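Local coordinates for chitin-binding domain 3 protein (Micromonospora aurantiaca ATCC 27029, PDB 5OPF) that probably cleaves recalcitrant polysaccharides such as cellulose by copper-dependent oxidation, as a bacterial lytic polysaccharide monooxygenase, at residues F102-Q105 and A106-A110; A178-L181 and D182-Y185. All blocks are in the same frame, centred on the assembly; numbering follows the deposited sequence.

Interaction 1 (F102-Q105 and A106-A110); sequences FFDQ and ASHGA. With CU (copper (II) ion), chain B.
The carboxylate of Asp104 shows how one side chain at the end of a strand can set the course of the loop that follows, here by reaching forward to the backbone N-H groups of Ala106 and His108. Its CG lies anti to the backbone N (chi1 175°), a setting that carries both oxygens over the turn. The two oxygens are used differently. Ala106 N gives its hydrogen to Asp104 OD1 at 2.8 Å, coming from well above the carboxylate plane, whereas His108 N meets Asp104 OD2 at 2.8 Å on the syn side and only 18° out of that plane. A water adds a second donor, its oxygen 2.6 Å from Asp104 OD2, and accepts the N-H of Gly109, so the grip extends one residue further along the loop. The methyl CB of Ala106 sits 3.2 Å above one face of the His108 ring, displaced toward its rim, while the ring of His180 stacks with the same imidazole. Thus placed, His108 directs NE2 to the copper ion at 2.0 Å. Shortening Asp104 to an alanine removes both oxygens and would probably leave the N-H groups of Ala106 and His108, and the water on Gly109, without their acceptor, setting the loop and its histidine freer to shift. On the far side of the turn a second water joins Gln105 O to Ser107 OG. The bond from Ala106 N to Asp104 OD1 is that of an Asx turn, and the loop it shapes delivers His108 to the copper-binding histidine brace, whose other residue is the N-terminal His1.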
loop_
_atom_site.group_PDB
_atom_site.type_symbol
_atom_site.label_atom_id
_atom_site.label_comp_id
_atom_site.label_asym_id
_atom_site.label_seq_id
_atom_site.Cartn_x
_atom_site.Cartn_y
_atom_site.Cartn_z
ATOM N N PHE A 102 -6.871 -7.377 2.265
ATOM C CA PHE A 102 -6.252 -7.474 0.956
ATOM C C PHE A 102 -7.272 -8.006 -0.042
ATOM O O PHE A 102 -7.910 -9.025 0.218
ATOM C CB PHE A 102 -5.019 -8.382 0.978
ATOM C CG PHE A 102 -4.055 -8.001 -0.077
ATOM C CD1 PHE A 102 -4.282 -8.330 -1.403
ATOM C CD2 PHE A 102 -2.968 -7.213 0.237
ATOM C CE1 PHE A 102 -3.418 -7.875 -2.387
ATOM C CE2 PHE A 102 -2.107 -6.768 -0.728
ATOM C CZ PHE A 102 -2.329 -7.090 -2.040
ATOM N N PHE A 103 -7.417 -7.330 -1.185
ATOM C CA PHE A 103 -8.338 -7.734 -2.245
ATOM C C PHE A 103 -7.544 -8.101 -3.491
ATOM O O PHE A 103 -6.725 -7.298 -3.960
ATOM C CB PHE A 103 -9.307 -6.584 -2.549
ATOM C CG PHE A 103 -10.218 -6.817 -3.726
ATOM C CD1 PHE A 103 -11.014 -7.944 -3.822
ATOM C CD2 PHE A 103 -10.264 -5.887 -4.758
ATOM C CE1 PHE A 103 -11.855 -8.131 -4.922
ATOM C CE2 PHE A 103 -11.099 -6.072 -5.850
ATOM C CZ PHE A 103 -11.880 -7.198 -5.933
ATOM N N ASP A 104 -7.783 -9.310 -4.011
ATOM C CA ASP A 104 -7.121 -9.838 -5.207
ATOM C C ASP A 104 -8.195 -10.144 -6.244
ATOM O O ASP A 104 -9.017 -11.044 -6.050
ATOM C CB ASP A 104 -6.319 -11.096 -4.865
ATOM C CG ASP A 104 -5.686 -11.771 -6.075
ATOM O OD1 ASP A 104 -5.670 -11.178 -7.167
ATOM O OD2 ASP A 104 -5.196 -12.908 -5.889
ATOM N N GLN A 105 -8.194 -9.389 -7.345
ATOM C CA GLN A 105 -9.138 -9.640 -8.431
ATOM C C GLN A 105 -8.869 -10.944 -9.172
ATOM O O GLN A 105 -9.774 -11.463 -9.837
ATOM C CB GLN A 105 -9.055 -8.508 -9.448
ATOM C CG GLN A 105 -9.484 -7.177 -8.891
ATOM C CD GLN A 105 -9.128 -6.040 -9.827
ATOM O OE1 GLN A 105 -8.150 -6.126 -10.566
ATOM N NE2 GLN A 105 -9.925 -4.987 -9.824
ATOM N N ALA A 106 -7.642 -11.455 -9.108
ATOM C CA ALA A 106 -7.170 -12.498 -10.005
ATOM C C ALA A 106 -7.024 -13.870 -9.363
ATOM O O ALA A 106 -6.705 -14.828 -10.080
ATOM C CB ALA A 106 -5.823 -12.088 -10.605
ATOM N N SER A 107 -7.226 -14.001 -8.052
ATOM C CA SER A 107 -7.136 -15.291 -7.365
ATOM C C SER A 107 -5.769 -15.958 -7.554
ATOM O O SER A 107 -5.671 -17.149 -7.858
ATOM C CB SER A 107 -8.281 -16.216 -7.781
ATOM O OG SER A 107 -9.531 -15.627 -7.434
ATOM N N HIS A 108 -4.702 -15.180 -7.361
ATOM C CA HIS A 108 -3.342 -15.697 -7.501
ATOM C C HIS A 108 -2.867 -16.518 -6.309
ATOM O O HIS A 108 -1.890 -17.267 -6.450
ATOM C CB HIS A 108 -2.337 -14.547 -7.607
ATOM C CG HIS A 108 -2.487 -13.654 -8.807
ATOM N ND1 HIS A 108 -2.673 -14.123 -10.087
ATOM C CD2 HIS A 108 -2.363 -12.307 -8.918
ATOM C CE1 HIS A 108 -2.685 -13.101 -10.928
ATOM N NE2 HIS A 108 -2.499 -11.988 -10.246
ATOM N N GLY A 109 -3.486 -16.382 -5.138
ATOM C CA GLY A 109 -2.899 -16.903 -3.916
ATOM C C GLY A 109 -1.725 -16.074 -3.429
ATOM O O GLY A 109 -1.259 -15.138 -4.099
ATOM N N ALA A 110 -1.229 -16.410 -2.248
ATOM C CA ALA A 110 -0.037 -15.780 -1.697
ATOM C C ALA A 110 0.961 -16.822 -1.211
ATOM O O ALA A 110 0.593 -17.789 -0.533
ATOM C CB ALA A 110 -0.382 -14.875 -0.501
HETATM CU CU CU B . -2.435 -10.171 -11.051
HETATM O O HOH W 1 -5.703 -14.844 -4.167
HETATM O O HOH W 2 -10.424 -14.134 -9.604
#

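Interaction 2 (A178-L181 and D182-Y185); sequences ASHL and DQSY
Two torsions bring His180 and Gln183 together: the His180 ring carbon CG is tucked between the backbone N and the carbonyl carbon (chi1 63°), and the Gln183 chain runs out fully extended from a CG anti to its own N (chi1 -175°). The amide oxygen thereby arrives at the edge of the imidazole, close to the ring plane, with Gln183 OE1 3.0 Å from His180 CE1; ring and amide planes stand 67° apart. Leu181 CB covers one face of the ring, 3.8 Å above its centre, and the branch CD2 goes on to lie 4.1 Å from Gln183 NE2. These side chains crown a beta-hairpin, the connection between the antiparallel strands 169-178 and 183-192, in which Ala178 N donates to Gln183 O at 3.0 Å. The chain kinks just before the second strand, with Asp182 at the centre of an inverse gamma turn closed by a weak bond from Gln183 N to Leu181 O. The carboxylate of Asp182 is held elsewhere, by Ala57 N and Gln177 NE2. Beyond the turn, Tyr185 OH donates to Gln183 OE1 at 2.6 Å, from above the carbonyl plane rather than along a lone pair, while Tyr185 CE1 lies 4.3 Å from Ala178 CB. Gln183 NE2 is held in turn by Glu54, fixing which way round the amide faces. The same tyrosine hydroxyl also bonds His1 N, and the Tyr185 side chain comes within about 3 Å of the copper ion at its nearest atom.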
loop_
_atom_site.group_PDB
_atom_site.type_symbol
_atom_site.label_atom_id
_atom_site.label_comp_id
_atom_site.label_asym_id
_atom_site.label_seq_id
_atom_site.Cartn_x
_atom_site.Cartn_y
_atom_site.Cartn_z
ATOM N N ALA A 178 2.838 -13.013 -4.619
ATOM C CA ALA A 178 1.796 -13.815 -5.246
ATOM C C ALA A 178 2.343 -15.199 -5.599
ATOM O O ALA A 178 3.558 -15.396 -5.714
ATOM C CB ALA A 178 1.278 -13.106 -6.488
ATOM N N SER A 179 1.441 -16.171 -5.756
ATOM C CA SER A 179 1.856 -17.572 -5.902
ATOM C C SER A 179 1.943 -18.081 -7.340
ATOM O O SER A 179 2.477 -19.179 -7.555
ATOM C CB SER A 179 0.928 -18.503 -5.108
ATOM O OG SER A 179 1.022 -18.233 -3.721
ATOM N N HIS A 180 1.426 -17.345 -8.316
ATOM C CA HIS A 180 1.364 -17.801 -9.702
ATOM C C HIS A 180 2.632 -17.521 -10.501
ATOM O O HIS A 180 2.776 -18.033 -11.620
ATOM C CB HIS A 180 0.191 -17.111 -10.413
ATOM C CG HIS A 180 0.340 -15.625 -10.510
ATOM N ND1 HIS A 180 0.615 -14.839 -9.408
ATOM C CD2 HIS A 180 0.261 -14.787 -11.572
ATOM C CE1 HIS A 180 0.697 -13.579 -9.796
ATOM N NE2 HIS A 180 0.477 -13.517 -11.098
ATOM N N LEU A 181 3.533 -16.719 -9.954
ATOM C CA LEU A 181 4.656 -16.114 -10.649
ATOM C C LEU A 181 5.498 -15.470 -9.564
ATOM O O LEU A 181 4.978 -15.154 -8.494
ATOM C CB LEU A 181 4.119 -15.040 -11.607
ATOM C CG LEU A 181 5.023 -14.418 -12.659
ATOM C CD1 LEU A 181 5.425 -15.454 -13.697
ATOM C CD2 LEU A 181 4.310 -13.258 -13.330
ATOM N N ASP A 182 6.794 -15.259 -9.831
ATOM C CA ASP A 182 7.576 -14.403 -8.927
ATOM C C ASP A 182 7.182 -12.960 -9.204
ATOM O O ASP A 182 7.784 -12.272 -10.030
ATOM C CB ASP A 182 9.079 -14.604 -9.069
ATOM C CG ASP A 182 9.876 -13.719 -8.117
ATOM O OD1 ASP A 182 9.266 -13.063 -7.243
ATOM O OD2 ASP A 182 11.123 -13.693 -8.239
ATOM N N GLN A 183 6.122 -12.525 -8.531
ATOM C CA GLN A 183 5.515 -11.216 -8.706
ATOM C C GLN A 183 5.142 -10.722 -7.320
ATOM O O GLN A 183 4.473 -11.443 -6.570
ATOM C CB GLN A 183 4.264 -11.340 -9.576
ATOM C CG GLN A 183 3.601 -10.026 -9.932
ATOM C CD GLN A 183 2.273 -10.236 -10.638
ATOM O OE1 GLN A 183 1.303 -10.653 -10.023
ATOM N NE2 GLN A 183 2.232 -9.974 -11.935
ATOM N N SER A 184 5.611 -9.530 -6.979
ATOM C CA SER A 184 5.464 -8.991 -5.637
ATOM C C SER A 184 4.902 -7.578 -5.691
ATOM O O SER A 184 5.282 -6.774 -6.546
ATOM C CB SER A 184 6.826 -9.024 -4.928
ATOM O OG SER A 184 7.867 -8.532 -5.757
ATOM N N TYR A 185 4.006 -7.278 -4.749
ATOM C CA TYR A 185 3.284 -6.017 -4.699
ATOM C C TYR A 185 3.632 -5.269 -3.417
ATOM O O TYR A 185 3.814 -5.881 -2.358
ATOM C CB TYR A 185 1.768 -6.254 -4.717
ATOM C CG TYR A 185 1.216 -6.923 -5.956
ATOM C CD1 TYR A 185 1.506 -8.251 -6.254
ATOM C CD2 TYR A 185 0.346 -6.245 -6.816
ATOM C CE1 TYR A 185 0.961 -8.876 -7.371
ATOM C CE2 TYR A 185 -0.195 -6.859 -7.934
ATOM C CZ TYR A 185 0.120 -8.170 -8.216
ATOM O OH TYR A 185 -0.427 -8.776 -9.332
#

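Overall arrangement
Interactions 1 and 2 illustrate how a metal site can be assembled from a loop, a strand end and the chain terminus at one end of a beta-sandwich. They come in series along the chain: 102-110 joins strand 97-104 to strand 110-118 and so passes from one sheet to the other, whereas 178-185 links two neighbouring strands, 169-178 and 183-192, of the second sheet. Their centres are about 10 Å apart, on the same side of the chain's centre, and they touch directly, with His108 CE1 3.2 Å from His180 NE2 and His108 O against Ser179 CB. Interaction 1 supplies a copper ligand and interaction 2 the tyrosine close to the metal, beside the N-terminal histidine.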